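Local coordinates for protein NADPH-ferredoxin reductase FprA (Mycobacterium tuberculosis, PDB 1LQT) that catalyses electron transfer between NADPH and ferredoxin through its bound FAD and may supply electrons to P450 systems, at residues 50-55 / 129-135; 219-225 / 264-269; 19-23 / 34-38; 114-119 / 275-280; 23-27 / 70-75. All blocks are in the same frame, centred on the assembly; numbering follows the deposited sequence.

Overall arrangement
From the N terminus, helix 13-28 opens contacts 3 and 5. Contact 3 closes the shortest loop, at strand 34-40 of the first beta-alpha-beta unit; contact 5 closes at the turn after helix 64-71. They share Leu-23, their centres are about 6 Å apart, and Val-36 N probably hydrogen-bonds to Arg-75 O. Contact 1 starts at residues 50-55, inside the loop of contact 5, and crosses it, tying the segment beside the flavin to helix 125-132. Contact 4, from 114-119 to 275-280, crosses contact 1 and encloses contact 2, which pairs an edge strand of the parallel NADP-domain sheet with its neighbour. Contacts 2 and 4 lie across the chain's centre from contacts 3 and 5.

Contact 1: residues 50-55 / 129-135; sequences RSGVAP and VGWYNAH. With FAD (flavin-adenine dinucleotide), chain H.
Asn-133 ND2 donates to the backbone of residues 50-55 at two points: Val-53 O at 3.1 Å, and Ser-51 O at 3.0 Å in a weak bond. Asn-133 follows helix 125-132, whose end is a Schellman motif with Ala-134 at positive phi as the C-prime residue. The bond to Val-53 O is bent, 138° at the hydrogen, and the donor stands above the carbonyl plane; Lys-61 NZ also binds this oxygen. On the other branch of the amide, OD1 lies 3.4 Å from Pro-55 CD. That proline crosses Tyr-132 at about a right angle, CD reaching CE1 at 3.6 Å. Both segments line the FAD pocket: Val-53 CG2 lies 3.6 Å from flavin N5, and Val-129 CG1 approaches the C7M methyl. Arg-50, paired with Glu-430, reaches Ala-134 O through a water. A second water donates to Gly-52 O at 2.7 Å and accepts from Tyr-132 OH at 2.6 Å.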
# COMPACT_ATOMS: atom_id res chain seq x y z
N ARG A 50 4.08 -7.33 -2.36
CA ARG A 50 3.84 -7.78 -3.72
C ARG A 50 3.11 -6.75 -4.57
O ARG A 50 3.56 -6.44 -5.67
CB ARG A 50 3.06 -9.10 -3.70
CG ARG A 50 2.67 -9.61 -5.07
CD ARG A 50 1.84 -10.84 -5.03
NE ARG A 50 1.19 -11.15 -6.28
CZ ARG A 50 1.59 -12.06 -7.18
NH1 ARG A 50 2.68 -12.77 -6.99
NH2 ARG A 50 0.87 -12.26 -8.26
N SER A 51 2.00 -6.20 -4.08
CA SER A 51 1.12 -5.42 -4.94
C SER A 51 1.28 -3.91 -4.89
O SER A 51 0.66 -3.23 -5.69
CB SER A 51 -0.32 -5.75 -4.66
OG SER A 51 -0.78 -5.21 -3.43
N GLY A 52 2.08 -3.44 -3.96
CA GLY A 52 2.27 -2.01 -3.74
C GLY A 52 3.64 -1.51 -4.13
O GLY A 52 3.76 -0.67 -5.01
N VAL A 53 4.66 -2.06 -3.51
CA VAL A 53 6.03 -1.72 -3.80
C VAL A 53 6.21 -1.73 -5.32
O VAL A 53 5.80 -2.67 -6.01
CB VAL A 53 7.02 -2.67 -3.10
CG1 VAL A 53 8.43 -2.34 -3.51
CG2 VAL A 53 6.87 -2.61 -1.59
N ALA A 54 6.82 -0.68 -5.84
CA ALA A 54 6.92 -0.51 -7.26
C ALA A 54 7.76 -1.60 -7.93
O ALA A 54 8.68 -2.13 -7.32
CB ALA A 54 7.52 0.85 -7.55
N PRO A 55 7.45 -1.90 -9.19
CA PRO A 55 8.20 -2.96 -9.88
C PRO A 55 9.68 -2.62 -10.11
O PRO A 55 10.47 -3.50 -10.33
CB PRO A 55 7.41 -3.16 -11.17
CG PRO A 55 6.73 -1.87 -11.39
CD PRO A 55 6.33 -1.39 -10.00
N VAL A 129 -1.59 1.88 -9.20
CA VAL A 129 -0.61 0.97 -8.65
C VAL A 129 -1.10 -0.46 -8.70
O VAL A 129 -0.38 -1.39 -9.11
CB VAL A 129 -0.24 1.36 -7.21
CG1 VAL A 129 0.67 0.31 -6.58
CG2 VAL A 129 0.40 2.75 -7.15
N GLY A 130 -2.32 -0.69 -8.23
CA GLY A 130 -2.86 -2.03 -8.29
C GLY A 130 -2.83 -2.57 -9.71
O GLY A 130 -2.51 -3.73 -9.95
N TRP A 131 -3.21 -1.72 -10.66
CA TRP A 131 -3.20 -2.12 -12.05
C TRP A 131 -1.79 -2.44 -12.55
O TRP A 131 -1.57 -3.50 -13.14
CB TRP A 131 -3.88 -1.03 -12.88
CG TRP A 131 -3.85 -1.26 -14.35
CD1 TRP A 131 -4.61 -2.11 -15.08
CD2 TRP A 131 -3.01 -0.59 -15.27
NE1 TRP A 131 -4.30 -2.01 -16.42
CE2 TRP A 131 -3.32 -1.07 -16.56
CE3 TRP A 131 -2.06 0.41 -15.15
CZ2 TRP A 131 -2.68 -0.59 -17.71
CZ3 TRP A 131 -1.43 0.88 -16.28
CH2 TRP A 131 -1.73 0.38 -17.52
N TYR A 132 -0.83 -1.56 -12.29
CA TYR A 132 0.50 -1.83 -12.82
C TYR A 132 1.22 -2.96 -12.09
O TYR A 132 2.16 -3.52 -12.62
CB TYR A 132 1.36 -0.59 -13.00
CG TYR A 132 1.88 0.18 -11.81
CD1 TYR A 132 2.65 -0.39 -10.84
CD2 TYR A 132 1.64 1.54 -11.72
CE1 TYR A 132 3.20 0.39 -9.79
CE2 TYR A 132 2.18 2.31 -10.71
CZ TYR A 132 2.97 1.74 -9.74
OH TYR A 132 3.50 2.56 -8.77
N ASN A 133 0.76 -3.28 -10.88
CA ASN A 133 1.33 -4.39 -10.14
C ASN A 133 0.51 -5.68 -10.22
O ASN A 133 0.77 -6.62 -9.48
CB ASN A 133 1.62 -4.01 -8.68
CG ASN A 133 2.96 -3.37 -8.49
OD1 ASN A 133 3.91 -3.61 -9.26
ND2 ASN A 133 3.08 -2.61 -7.42
N ALA A 134 -0.44 -5.73 -11.14
CA ALA A 134 -1.19 -6.96 -11.43
C ALA A 134 -2.01 -7.44 -10.24
O ALA A 134 -2.24 -8.64 -10.08
CB ALA A 134 -0.29 -8.07 -11.95
N HIS A 135 -2.50 -6.52 -9.41
CA HIS A 135 -3.43 -6.89 -8.36
C HIS A 135 -4.76 -7.25 -9.04
O HIS A 135 -5.27 -6.47 -9.83
CB HIS A 135 -3.62 -5.69 -7.44
CG HIS A 135 -4.45 -5.97 -6.23
ND1 HIS A 135 -5.74 -6.45 -6.30
CD2 HIS A 135 -4.15 -5.82 -4.92
CE1 HIS A 135 -6.18 -6.59 -5.07
NE2 HIS A 135 -5.25 -6.19 -4.20
PA FAD H . -0.90 -4.65 3.53
O1A FAD H . -1.80 -3.82 2.70
O2A FAD H . 0.51 -4.86 3.10
O5B FAD H . -1.54 -6.10 3.70
C5B FAD H . -2.95 -6.23 3.94
C4B FAD H . -3.33 -7.63 3.48
O4B FAD H . -4.65 -7.89 3.97
C3B FAD H . -3.39 -7.80 1.95
O3B FAD H . -2.71 -8.96 1.52
C2B FAD H . -4.87 -7.84 1.68
O2B FAD H . -5.25 -8.50 0.49
C1B FAD H . -5.40 -8.51 2.95
N9A FAD H . -6.81 -8.28 3.21
C8A FAD H . -7.45 -7.07 3.20
N7A FAD H . -8.74 -7.19 3.50
C5A FAD H . -8.94 -8.54 3.69
C6A FAD H . -10.09 -9.27 4.02
N6A FAD H . -11.27 -8.72 4.26
N1A FAD H . -9.94 -10.62 4.14
C2A FAD H . -8.72 -11.18 3.96
N3A FAD H . -7.58 -10.55 3.65
C4A FAD H . -7.75 -9.22 3.53
N1 FAD H . 7.36 0.36 2.23
C2 FAD H . 8.71 0.19 2.12
O2 FAD H . 9.39 -0.09 3.09
N3 FAD H . 9.31 0.37 0.88
C4 FAD H . 8.63 0.63 -0.27
O4 FAD H . 9.23 0.74 -1.36
C4X FAD H . 7.24 0.75 -0.16
N5 FAD H . 6.47 0.98 -1.28
C5X FAD H . 5.11 1.14 -1.15
C6 FAD H . 4.35 1.40 -2.26
C7 FAD H . 2.99 1.65 -2.18
C7M FAD H . 2.19 1.91 -3.42
C8 FAD H . 2.38 1.58 -0.92
C8M FAD H . 0.91 1.86 -0.76
C9 FAD H . 3.14 1.29 0.21
C9A FAD H . 4.51 1.07 0.12
N10 FAD H . 5.29 0.80 1.24
C10 FAD H . 6.64 0.62 1.11
C1' FAD H . 4.69 0.66 2.60
C2' FAD H . 4.26 -0.78 2.87
O2' FAD H . 3.56 -1.25 1.75
C3' FAD H . 3.36 -0.83 4.12
O3' FAD H . 4.07 -0.39 5.27
C4' FAD H . 2.87 -2.22 4.52
O4' FAD H . 2.63 -3.04 3.38
C5' FAD H . 1.59 -2.12 5.36
O5' FAD H . 1.36 -3.44 5.84
P FAD H . -0.06 -4.00 6.30
O1P FAD H . 0.22 -5.38 6.73
O2P FAD H . -0.76 -3.09 7.26
O3P FAD H . -0.97 -3.98 5.00
O HOH W 1 -1.71 -11.12 -8.98
O HOH W 2 4.37 1.54 -6.51

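Contact 2: residues 219-225 / 264-269; sequences DGVDVVI and HRRMVF
Arg-265 N donates to Gly-220 O at 3.0 Å, the first of five backbone bonds joining strands 221-224 and 265-270 in parallel. Asp-222 gives its N-H to Arg-265 O and takes that of Met-267 on its own carbonyl; Val-224 repeats the pattern, donating to Met-267 O at 2.8 Å and accepting from Phe-269 N. Four of these acceptors, Arg-265 O, Asp-222 O, Met-267 O and Val-224 O, also receive a CA-H contact. Asp-222 OD2 lies over one face of the His-264 ring, 3.5 Å from CG, with carboxylate and ring planes 19° apart. Its OD1 forms a salt bridge with Arg-261 and accepts from a water that also bonds His-264 ND1 at 2.6 Å. Arg-266 is bent at chi3 (55°), which turns its guanidinium toward Val-224, one face against CG2, while NE pairs with Glu-193. On the face that carries Val-221 and Met-267, Val-223 CG1 meets Phe-269 CE1 at 3.8 Å. Strand 221-224 is an edge strand of the parallel Rossmann-type sheet; strand 193-197 flanks 265-270 on its far side, helix 157-167 packs against Val-221, Met-267 and Phe-269, and helix 243-256 touches Val-223 and Ile-225.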
# COMPACT_ATOMS: atom_id res chain seq x y z
N ASP A 219 16.51 7.46 -17.20
CA ASP A 219 16.97 7.74 -18.54
C ASP A 219 15.86 8.42 -19.34
O ASP A 219 14.73 7.95 -19.37
CB ASP A 219 17.33 6.42 -19.24
CG ASP A 219 18.65 5.84 -18.80
OD1 ASP A 219 19.05 5.95 -17.63
OD2 ASP A 219 19.38 5.22 -19.60
N GLY A 220 16.19 9.51 -20.01
CA GLY A 220 15.26 10.21 -20.86
C GLY A 220 14.34 11.18 -20.16
O GLY A 220 13.52 11.83 -20.83
N VAL A 221 14.48 11.31 -18.84
CA VAL A 221 13.61 12.16 -18.06
C VAL A 221 14.41 13.20 -17.34
O VAL A 221 15.42 12.90 -16.69
CB VAL A 221 12.87 11.34 -16.98
CG1 VAL A 221 11.89 12.22 -16.19
CG2 VAL A 221 12.17 10.16 -17.62
N ASP A 222 13.96 14.43 -17.46
CA ASP A 222 14.48 15.52 -16.65
C ASP A 222 13.50 15.88 -15.53
O ASP A 222 12.28 16.04 -15.74
CB ASP A 222 14.71 16.74 -17.47
CG ASP A 222 15.89 16.59 -18.44
OD1 ASP A 222 16.72 15.66 -18.33
OD2 ASP A 222 16.03 17.39 -19.33
N VAL A 223 14.06 16.06 -14.37
CA VAL A 223 13.31 16.54 -13.21
C VAL A 223 13.31 18.06 -13.28
O VAL A 223 14.36 18.67 -13.44
CB VAL A 223 13.94 16.04 -11.94
CG1 VAL A 223 13.19 16.58 -10.74
CG2 VAL A 223 13.93 14.54 -11.90
N VAL A 224 12.13 18.66 -13.22
CA VAL A 224 11.96 20.09 -13.38
C VAL A 224 11.39 20.67 -12.09
O VAL A 224 10.28 20.34 -11.69
CB VAL A 224 11.01 20.41 -14.55
CG1 VAL A 224 10.81 21.90 -14.65
CG2 VAL A 224 11.53 19.84 -15.85
N ILE A 225 12.17 21.55 -11.46
CA ILE A 225 11.69 22.32 -10.33
C ILE A 225 12.07 23.76 -10.58
O ILE A 225 13.24 24.10 -10.60
CB ILE A 225 12.26 21.88 -9.01
CG1 ILE A 225 12.08 20.37 -8.85
CG2 ILE A 225 11.61 22.66 -7.87
CD1 ILE A 225 12.54 19.85 -7.54
N HIS A 264 13.19 16.24 -23.89
CA HIS A 264 13.20 15.21 -22.87
C HIS A 264 11.82 15.08 -22.28
O HIS A 264 11.02 15.99 -22.34
CB HIS A 264 14.22 15.61 -21.80
CG HIS A 264 15.62 15.68 -22.32
ND1 HIS A 264 16.56 14.72 -22.02
CD2 HIS A 264 16.22 16.56 -23.15
CE1 HIS A 264 17.69 15.01 -22.64
NE2 HIS A 264 17.51 16.12 -23.33
N ARG A 265 11.52 13.92 -21.72
CA ARG A 265 10.32 13.80 -20.93
C ARG A 265 10.56 14.57 -19.63
O ARG A 265 11.71 14.74 -19.22
CB ARG A 265 9.96 12.34 -20.70
CG ARG A 265 9.67 11.57 -22.00
CD ARG A 265 9.36 10.06 -21.73
NE ARG A 265 10.56 9.46 -21.17
CZ ARG A 265 10.78 8.18 -20.85
NH1 ARG A 265 9.81 7.26 -21.00
NH2 ARG A 265 12.00 7.83 -20.36
N ARG A 266 9.49 15.05 -19.00
CA ARG A 266 9.62 15.96 -17.85
C ARG A 266 8.81 15.46 -16.65
O ARG A 266 7.65 15.14 -16.80
CB ARG A 266 9.11 17.36 -18.22
CG ARG A 266 9.96 18.10 -19.23
CD ARG A 266 9.21 19.25 -19.92
NE ARG A 266 8.61 20.24 -19.02
CZ ARG A 266 9.19 21.35 -18.58
NH1 ARG A 266 10.43 21.61 -18.90
NH2 ARG A 266 8.50 22.18 -17.81
N MET A 267 9.43 15.51 -15.47
CA MET A 267 8.77 15.31 -14.20
C MET A 267 8.85 16.63 -13.47
O MET A 267 9.92 17.00 -13.01
CB MET A 267 9.44 14.20 -13.41
CG MET A 267 8.65 13.83 -12.18
SD MET A 267 9.47 12.59 -11.15
CE MET A 267 9.46 11.16 -12.23
N VAL A 268 7.73 17.34 -13.38
CA VAL A 268 7.68 18.70 -12.86
C VAL A 268 7.09 18.70 -11.46
O VAL A 268 6.05 18.08 -11.23
CB VAL A 268 6.77 19.58 -13.77
CG1 VAL A 268 6.68 20.99 -13.24
CG2 VAL A 268 7.24 19.57 -15.21
N PHE A 269 7.74 19.40 -10.53
CA PHE A 269 7.21 19.55 -9.17
C PHE A 269 6.65 20.95 -9.00
O PHE A 269 7.34 21.94 -9.18
CB PHE A 269 8.29 19.34 -8.12
CG PHE A 269 8.73 17.90 -7.98
CD1 PHE A 269 9.61 17.34 -8.87
CD2 PHE A 269 8.26 17.12 -6.96
CE1 PHE A 269 10.02 16.03 -8.74
CE2 PHE A 269 8.65 15.81 -6.82
CZ PHE A 269 9.52 15.26 -7.71
O HOH W 3 16.58 13.20 -19.93

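Contact 3: residues 19-23 / 34-38; sequences AASLL and MAVDM
Val-36 CG2 sits between two leucines of the helix, 4.1 Å from Leu-22 CD1 and equally far from Leu-23 CD2. With CG1 anti to the backbone N (chi1 175°), the valine offers both methyls to the helix, and CG1 meets Ala-19 CB at 4.2 Å. Farther along the strand the methyl of Met-38 makes a looser contact with the same alanine. Met-34, taken here in one of two conformers, packs against Leu-22 and Leu-23. The side chains that meet are all apolar, and the contact is buried. Helix and strand segments run nearly antiparallel, at 164°, with axes 8.9 Å apart, as expected for a helix returning to the next parallel strand of a beta-alpha-beta unit. This is the dinucleotide-binding unit of the FAD domain: from the neighbouring strand 4-9, Ile-6 touches Leu-22 and Met-34, and Ile-8 touches Val-36, while helix 370-391 packs on Leu-22 and Met-34.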
# COMPACT_ATOMS: atom_id res chain seq x y z
N ALA A 19 2.63 -12.84 13.19
CA ALA A 19 2.82 -14.29 13.23
C ALA A 19 4.14 -14.64 13.87
O ALA A 19 4.22 -15.52 14.74
CB ALA A 19 2.73 -14.88 11.84
N ALA A 20 5.19 -13.95 13.45
CA ALA A 20 6.50 -14.21 14.01
C ALA A 20 6.53 -13.94 15.50
O ALA A 20 7.12 -14.71 16.26
CB ALA A 20 7.57 -13.42 13.28
N SER A 21 5.90 -12.85 15.92
CA SER A 21 5.88 -12.52 17.36
C SER A 21 5.14 -13.59 18.18
O SER A 21 5.56 -13.93 19.27
CB SER A 21 5.23 -11.17 17.56
OG SER A 21 6.01 -10.13 17.04
N LEU A 22 4.05 -14.11 17.65
CA LEU A 22 3.30 -15.15 18.33
C LEU A 22 4.14 -16.40 18.48
O LEU A 22 4.19 -17.01 19.56
CB LEU A 22 2.04 -15.47 17.57
CG LEU A 22 0.95 -14.38 17.59
CD1 LEU A 22 -0.02 -14.56 16.43
CD2 LEU A 22 0.22 -14.36 18.93
N LEU A 23 4.80 -16.83 17.41
CA LEU A 23 5.58 -18.05 17.45
C LEU A 23 6.80 -17.89 18.35
O LEU A 23 7.20 -18.81 19.06
CB LEU A 23 5.96 -18.45 16.03
CG LEU A 23 4.79 -18.81 15.12
CD1 LEU A 23 5.27 -19.04 13.70
CD2 LEU A 23 3.99 -20.00 15.64
N MET A 34 1.46 -22.22 20.38
CA MET A 34 0.73 -21.41 19.43
C MET A 34 0.51 -22.16 18.12
O MET A 34 1.36 -22.90 17.65
CB MET A 34 1.47 -20.11 19.10
CG MET A 34 1.34 -19.02 20.14
SD MET A 34 -0.28 -18.24 20.25
CE MET A 34 0.10 -17.14 21.62
N ALA A 35 -0.64 -21.91 17.52
CA ALA A 35 -1.00 -22.35 16.17
C ALA A 35 -1.54 -21.09 15.51
O ALA A 35 -2.41 -20.43 16.07
CB ALA A 35 -2.05 -23.43 16.21
N VAL A 36 -1.05 -20.79 14.32
CA VAL A 36 -1.44 -19.59 13.57
C VAL A 36 -2.00 -19.96 12.21
O VAL A 36 -1.33 -20.62 11.43
CB VAL A 36 -0.21 -18.69 13.39
CG1 VAL A 36 -0.54 -17.47 12.50
CG2 VAL A 36 0.36 -18.27 14.71
N ASP A 37 -3.23 -19.55 11.93
CA ASP A 37 -3.87 -19.68 10.63
C ASP A 37 -4.00 -18.28 10.05
O ASP A 37 -4.58 -17.39 10.67
CB ASP A 37 -5.26 -20.29 10.75
CG ASP A 37 -5.25 -21.77 11.04
OD1 ASP A 37 -4.20 -22.41 10.87
OD2 ASP A 37 -6.31 -22.30 11.44
N MET A 38 -3.46 -18.09 8.86
CA MET A 38 -3.49 -16.83 8.16
C MET A 38 -4.43 -16.92 6.99
O MET A 38 -4.27 -17.78 6.14
CB MET A 38 -2.07 -16.51 7.71
CG MET A 38 -1.94 -15.20 7.02
SD MET A 38 -0.22 -14.78 6.60
CE MET A 38 0.46 -14.31 8.13

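Contact 4: residues 114-119 / 275-280; sequences IPGEDL and PIEIKG
With chi1 at 66°, Ile-114 CG1 is wedged between its own N and carbonyl carbon, which carries CD1 to Pro-275 CB at 3.8 Å and to Ile-278 CG1 at 4.0 Å. Ile-278 sets CG1 anti to its carbonyl carbon (chi1 -63°), and its CD1 reaches over to Glu-117 CA. Between these side chains one backbone hydrogen bond joins the segments, nearly straight: Ile-278 N to Pro-115 O, 2.9 Å and 176° at the hydrogen. Gly-116 then brings its CA within 3.2 Å of Ile-278 O in a close CA-H contact. The glycine is at positive phi, as its place in a type II turn from Ile-114 to Glu-117 requires, and a type I turn from Gly-116 to Leu-119 overlaps it. Strand 273-279 forms one edge of a three-stranded antiparallel sheet, and the two overlapping turns pack against this edge strand. Within the strand, Ile-276 and Glu-277 both face Val-288 in a classic beta bulge. Pro-115 CB packs alongside the extended Glu-277, 3.9 Å from CG. Glu-117 carries its carboxylate to the N-H of Leu-112, and Leu-119 CD1 rests 3.8 Å from Ile-278 O.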
# COMPACT_ATOMS: atom_id res chain seq x y z
N ILE A 114 -13.63 16.89 -5.24
CA ILE A 114 -13.73 18.05 -6.12
C ILE A 114 -14.55 17.67 -7.35
O ILE A 114 -14.64 16.50 -7.71
CB ILE A 114 -12.33 18.57 -6.53
CG1 ILE A 114 -11.55 17.57 -7.40
CG2 ILE A 114 -11.55 19.05 -5.35
CD1 ILE A 114 -10.25 18.12 -7.89
N PRO A 115 -15.15 18.66 -8.00
CA PRO A 115 -15.93 18.38 -9.19
C PRO A 115 -15.06 17.79 -10.27
O PRO A 115 -13.92 18.21 -10.46
CB PRO A 115 -16.49 19.76 -9.59
CG PRO A 115 -16.40 20.58 -8.37
CD PRO A 115 -15.23 20.07 -7.60
N GLY A 116 -15.60 16.81 -10.98
CA GLY A 116 -14.91 16.15 -12.06
C GLY A 116 -14.07 14.96 -11.65
O GLY A 116 -13.50 14.30 -12.51
N GLU A 117 -13.97 14.68 -10.36
CA GLU A 117 -13.12 13.61 -9.89
C GLU A 117 -13.52 12.24 -10.44
O GLU A 117 -12.67 11.37 -10.52
CB GLU A 117 -13.13 13.61 -8.37
CG GLU A 117 -12.18 12.63 -7.73
CD GLU A 117 -12.02 12.85 -6.24
OE1 GLU A 117 -12.91 13.49 -5.59
OE2 GLU A 117 -11.01 12.36 -5.74
N ASP A 118 -14.79 12.09 -10.80
CA ASP A 118 -15.27 10.83 -11.35
C ASP A 118 -15.14 10.71 -12.86
O ASP A 118 -15.56 9.71 -13.42
CB ASP A 118 -16.75 10.65 -10.97
CG ASP A 118 -17.63 11.88 -11.36
OD1 ASP A 118 -17.15 13.07 -11.55
OD2 ASP A 118 -18.89 11.73 -11.47
N LEU A 119 -14.60 11.70 -13.55
CA LEU A 119 -14.44 11.57 -14.99
C LEU A 119 -13.48 10.45 -15.34
O LEU A 119 -12.49 10.24 -14.66
CB LEU A 119 -13.89 12.86 -15.58
CG LEU A 119 -14.87 14.00 -15.74
CD1 LEU A 119 -14.10 15.29 -16.00
CD2 LEU A 119 -15.84 13.73 -16.87
N PRO A 275 -5.64 20.98 -6.49
CA PRO A 275 -6.61 20.75 -7.56
C PRO A 275 -7.98 21.25 -7.12
O PRO A 275 -8.47 20.88 -6.06
CB PRO A 275 -6.60 19.26 -7.74
CG PRO A 275 -6.30 18.72 -6.36
CD PRO A 275 -5.35 19.73 -5.75
N ILE A 276 -8.59 22.09 -7.93
CA ILE A 276 -9.89 22.67 -7.63
C ILE A 276 -11.03 21.97 -8.35
O ILE A 276 -12.10 21.74 -7.78
CB ILE A 276 -9.87 24.18 -7.99
CG1 ILE A 276 -8.72 24.92 -7.31
CG2 ILE A 276 -11.21 24.85 -7.67
CD1 ILE A 276 -8.76 24.90 -5.79
N GLU A 277 -10.82 21.63 -9.61
CA GLU A 277 -11.82 20.99 -10.43
C GLU A 277 -11.12 20.28 -11.56
O GLU A 277 -10.09 20.74 -12.05
CB GLU A 277 -12.78 22.04 -10.98
CG GLU A 277 -13.86 21.47 -11.87
CD GLU A 277 -14.95 22.45 -12.26
OE1 GLU A 277 -14.80 23.64 -11.93
OE2 GLU A 277 -15.95 22.01 -12.89
N ILE A 278 -11.68 19.16 -11.99
CA ILE A 278 -11.20 18.42 -13.14
C ILE A 278 -12.28 18.54 -14.20
O ILE A 278 -13.47 18.37 -13.90
CB ILE A 278 -10.96 16.97 -12.75
CG1 ILE A 278 -9.86 16.89 -11.67
CG2 ILE A 278 -10.58 16.12 -13.96
CD1 ILE A 278 -9.75 15.56 -10.98
N LYS A 279 -11.90 18.89 -15.43
CA LYS A 279 -12.89 19.22 -16.48
C LYS A 279 -12.66 18.43 -17.74
O LYS A 279 -11.55 17.98 -18.02
CB LYS A 279 -12.81 20.72 -16.82
CG LYS A 279 -13.11 21.68 -15.65
CD LYS A 279 -13.07 23.14 -16.13
CE LYS A 279 -13.68 24.16 -15.20
NZ LYS A 279 -13.64 25.53 -15.85
N GLY A 280 -13.72 18.30 -18.51
CA GLY A 280 -13.65 17.65 -19.80
C GLY A 280 -15.00 17.17 -20.21
O GLY A 280 -15.91 17.07 -19.39

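Contact 5: residues 23-27 / 70-75; sequences LKAAD and TAEDPR
The last turn or so of helix 13-28 lies beside the segment that leaves helix 64-71, where the backbones stay apart, 8.1 Å between the CA atoms of Leu-23 and Arg-75, and side chains bridge the gap. Asp-73 forms an Asx turn, its OD1 accepting from Arg-75 N on the anti lone pair, and Arg-75 is the centre of a salt-bridge network with Asp-27 and Asp-73. Arg-75 holds Asp-73 side-on with bonds close to straight, NE to OD1 at 2.9 Å and NH2 to OD2 at 2.8 Å. It grips Asp-27 end-on instead: NH1 and NH2 both reach OD1, with bent angles of 137° and 136°. The arginine chain bends at chi3 (-68°), which sets the guanidinium between Asp-27 and Asp-73. Carboxylates at two edges probably fix the rotation of this flat group and balance its charge. This ties the residue just before strand 76-80 to helix 13-28 of the FAD-binding fold. Over one guanidinium face, toward the rim, sits Leu-23 CD2, 3.7 Å from Arg-75 NE.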
# COMPACT_ATOMS: atom_id res chain seq x y z
N LEU A 23 4.80 -16.83 17.41
CA LEU A 23 5.58 -18.05 17.45
C LEU A 23 6.80 -17.89 18.35
O LEU A 23 7.20 -18.81 19.06
CB LEU A 23 5.96 -18.45 16.03
CG LEU A 23 4.79 -18.81 15.12
CD1 LEU A 23 5.27 -19.04 13.70
CD2 LEU A 23 3.99 -20.00 15.64
N LYS A 24 7.40 -16.70 18.34
CA LYS A 24 8.53 -16.40 19.21
C LYS A 24 8.15 -16.46 20.69
O LYS A 24 8.90 -16.98 21.50
CB LYS A 24 9.12 -15.03 18.89
CG LYS A 24 10.28 -14.61 19.77
CD LYS A 24 10.75 -13.20 19.42
CE LYS A 24 9.70 -12.12 19.67
NZ LYS A 24 10.08 -10.82 19.06
N ALA A 25 6.98 -15.93 21.02
CA ALA A 25 6.49 -16.02 22.39
C ALA A 25 6.40 -17.49 22.82
O ALA A 25 6.84 -17.85 23.92
CB ALA A 25 5.16 -15.34 22.50
N ALA A 26 5.80 -18.32 21.99
CA ALA A 26 5.72 -19.74 22.30
C ALA A 26 7.11 -20.36 22.45
O ALA A 26 7.37 -21.13 23.40
CB ALA A 26 4.94 -20.46 21.26
N ASP A 27 8.02 -20.00 21.56
CA ASP A 27 9.33 -20.61 21.58
C ASP A 27 10.13 -20.25 22.82
O ASP A 27 11.04 -20.99 23.22
CB ASP A 27 10.14 -20.20 20.36
CG ASP A 27 9.63 -20.78 19.07
OD1 ASP A 27 8.85 -21.75 19.11
OD2 ASP A 27 10.01 -20.33 17.98
N THR A 70 8.89 -17.80 8.13
CA THR A 70 7.85 -17.95 9.12
C THR A 70 6.83 -18.99 8.66
O THR A 70 6.39 -19.84 9.44
CB THR A 70 7.19 -16.60 9.36
OG1 THR A 70 8.14 -15.74 9.99
CG2 THR A 70 5.96 -16.70 10.28
N ALA A 71 6.44 -18.92 7.39
CA ALA A 71 5.45 -19.82 6.85
C ALA A 71 5.91 -21.27 6.82
O ALA A 71 5.06 -22.17 6.75
CB ALA A 71 4.99 -19.35 5.48
N GLU A 72 7.21 -21.52 6.90
CA GLU A 72 7.71 -22.90 6.96
C GLU A 72 7.42 -23.55 8.30
O GLU A 72 7.51 -24.75 8.43
CB GLU A 72 9.23 -22.94 6.76
CG GLU A 72 9.70 -22.79 5.33
CD GLU A 72 9.17 -23.92 4.49
OE1 GLU A 72 8.22 -23.69 3.70
OE2 GLU A 72 9.70 -25.06 4.60
N ASP A 73 7.06 -22.78 9.32
CA ASP A 73 6.82 -23.35 10.62
C ASP A 73 5.63 -24.28 10.57
O ASP A 73 4.61 -23.92 10.03
CB ASP A 73 6.54 -22.23 11.61
CG ASP A 73 6.70 -22.65 13.02
OD1 ASP A 73 5.91 -23.51 13.47
OD2 ASP A 73 7.59 -22.15 13.75
N PRO A 74 5.76 -25.50 11.11
CA PRO A 74 4.63 -26.41 11.08
C PRO A 74 3.39 -25.93 11.83
O PRO A 74 2.31 -26.45 11.61
CB PRO A 74 5.20 -27.69 11.73
CG PRO A 74 6.29 -27.26 12.50
CD PRO A 74 6.94 -26.14 11.70
N ARG A 75 3.54 -24.94 12.69
CA ARG A 75 2.41 -24.40 13.45
C ARG A 75 1.61 -23.36 12.65
O ARG A 75 0.60 -22.88 13.12
CB ARG A 75 2.96 -23.73 14.70
CG ARG A 75 3.64 -24.70 15.67
CD ARG A 75 4.35 -24.01 16.79
NE ARG A 75 5.52 -23.28 16.32
CZ ARG A 75 6.34 -22.61 17.10
NH1 ARG A 75 6.14 -22.52 18.41
NH2 ARG A 75 7.39 -22.00 16.58